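Local coordinates for IPT/TIG domain-containing protein BACOVA_02650 (Bacteroides ovatus, PDB 5E7G) that binds polysaccharide at the cell surface and probably captures xyloglucan before its transport into the periplasm for degradation, at residues 120-125 and 165-170. Residues are numbered along the deposited sequence; the frame is centred on the assembly and turned at random.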
loop_
_atom_site.group_PDB
_atom_site.type_symbol
_atom_site.label_atom_id
_atom_site.label_comp_id
_atom_site.label_asym_id
_atom_site.label_seq_id
_atom_site.Cartn_x
_atom_site.Cartn_y
_atom_site.Cartn_z
ATOM N N MET A 120 -13.352 1.409 18.832
ATOM C CA MET A 120 -12.092 1.273 18.106
ATOM C C MET A 120 -11.015 0.757 19.060
ATOM O O MET A 120 -11.186 0.801 20.276
ATOM C CB MET A 120 -11.668 2.609 17.493
ATOM C CG MET A 120 -10.996 3.549 18.467
ATOM S SD MET A 120 -10.757 5.202 17.792
ATOM C CE MET A 120 -12.401 5.873 17.981
ATOM N N THR A 121 -9.902 0.279 18.513
ATOM C CA THR A 121 -8.857 -0.311 19.338
ATOM C C THR A 121 -7.498 0.284 19.017
ATOM O O THR A 121 -7.015 0.202 17.886
ATOM C CB THR A 121 -8.801 -1.837 19.157
ATOM O OG1 THR A 121 -10.095 -2.394 19.387
ATOM C CG2 THR A 121 -7.813 -2.459 20.131
ATOM N N VAL A 122 -6.889 0.896 20.028
ATOM C CA VAL A 122 -5.531 1.401 19.908
ATOM C C VAL A 122 -4.577 0.240 20.132
ATOM O O VAL A 122 -4.700 -0.489 21.114
ATOM C CB VAL A 122 -5.241 2.526 20.921
ATOM C CG1 VAL A 122 -3.824 3.043 20.756
ATOM C CG2 VAL A 122 -6.242 3.658 20.756
ATOM N N ILE A 123 -3.631 0.069 19.216
ATOM C CA ILE A 123 -2.680 -1.038 19.280
ATOM C C ILE A 123 -1.262 -0.514 19.425
ATOM O O ILE A 123 -0.825 0.344 18.662
ATOM C CB ILE A 123 -2.782 -1.925 18.034
ATOM C CG1 ILE A 123 -4.166 -2.582 17.993
ATOM C CG2 ILE A 123 -1.682 -2.985 18.034
ATOM C CD1 ILE A 123 -4.430 -3.414 16.761
ATOM N N GLY A 124 -0.551 -1.035 20.420
ATOM C CA GLY A 124 0.828 -0.649 20.655
ATOM C C GLY A 124 1.453 -1.493 21.745
ATOM O O GLY A 124 1.308 -2.716 21.750
ATOM N N GLY A 125 2.143 -0.835 22.672
ATOM C CA GLY A 125 2.820 -1.527 23.752
ATOM C C GLY A 125 3.154 -0.634 24.936
ATOM O O GLY A 125 3.168 0.597 24.831
ATOM N N ILE A 165 -5.679 -0.817 23.864
ATOM C CA ILE A 165 -6.698 -0.029 24.539
ATOM C C ILE A 165 -7.972 0.000 23.701
ATOM O O ILE A 165 -8.019 0.646 22.655
ATOM C CB ILE A 165 -6.240 1.423 24.804
ATOM C CG1 ILE A 165 -4.912 1.440 25.565
ATOM C CG2 ILE A 165 -7.321 2.185 25.593
ATOM C CD1 ILE A 165 -4.341 2.844 25.800
ATOM N N THR A 166 -9.000 -0.703 24.159
ATOM C CA THR A 166 -10.308 -0.634 23.522
ATOM C C THR A 166 -11.088 0.529 24.112
ATOM O O THR A 166 -11.179 0.664 25.332
ATOM C CB THR A 166 -11.092 -1.929 23.703
ATOM O OG1 THR A 166 -10.358 -3.006 23.112
ATOM C CG2 THR A 166 -12.450 -1.831 23.036
ATOM N N LEU A 167 -11.643 1.367 23.241
ATOM C CA LEU A 167 -12.327 2.579 23.675
ATOM C C LEU A 167 -13.544 2.895 22.796
ATOM O O LEU A 167 -13.710 2.327 21.713
ATOM C CB LEU A 167 -11.343 3.755 23.685
ATOM C CG LEU A 167 -10.724 4.174 22.351
ATOM C CD1 LEU A 167 -11.614 5.176 21.623
ATOM C CD2 LEU A 167 -9.332 4.761 22.563
ATOM N N THR A 168 -14.401 3.792 23.282
ATOM C CA THR A 168 -15.567 4.234 22.525
ATOM C C THR A 168 -15.361 5.683 22.094
ATOM O O THR A 168 -14.783 6.488 22.830
ATOM C CB THR A 168 -16.877 4.099 23.347
ATOM O OG1 THR A 168 -16.906 5.085 24.385
ATOM C CG2 THR A 168 -16.985 2.702 23.954
ATOM N N ALA A 169 -15.824 5.998 20.887
ATOM C CA ALA A 169 -15.585 7.301 20.281
ATOM C C ALA A 169 -16.477 8.382 20.892
ATOM O O ALA A 169 -17.675 8.166 21.077
ATOM C CB ALA A 169 -15.816 7.225 18.785
ATOM N N PRO A 170 -15.902 9.560 21.182
ATOM C CA PRO A 170 -16.687 10.654 21.766
ATOM C C PRO A 170 -17.691 11.265 20.788
ATOM O O PRO A 170 -17.642 10.972 19.594
ATOM C CB PRO A 170 -15.620 11.682 22.155
ATOM C CG PRO A 170 -14.493 11.428 21.229
ATOM C CD PRO A 170 -14.498 9.948 20.964
#
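The two central strands of a four-stranded antiparallel sheet meet where M120, T121 and V122 pair with L167, T166 and I165; the axes of the two short segments approach to 4.7 Å with their N-to-C directions 153° apart. M120 and L167 form one hydrogen-bonded pair, with M120 N to L167 O at 3.0 Å and L167 N returning to M120 O. V122 and I165 form the other, with V122 N to I165 O at 2.9 Å and I165 N back to V122 O. Within this IPT/TIG domain, an immunoglobulin-like beta-sandwich, M120, V122, I165 and L167 point into the interior, where L179 touches V122 and V181 touches I165, both from strand 178-183 of the facing sheet. M120 CG stands between its backbone N and carbonyl carbon (chi1 81°), which brings it to 3.6 Å from L167 CD1, and the bend at chi3 carries CE on to A169 CB at 3.8 Å, beyond the strand end. The other methyl of L167, CD2, packs on V122 CG2 at 3.7 Å. Replacing M120 with alanine would probably leave L167 CD1 and the A169 methyl without their shared apolar neighbour, opening a gap beside I108 and I114. On the opposite face T121 and T166, a non-hydrogen-bonded pair, bring their OG1 atoms only to 3.8 Å.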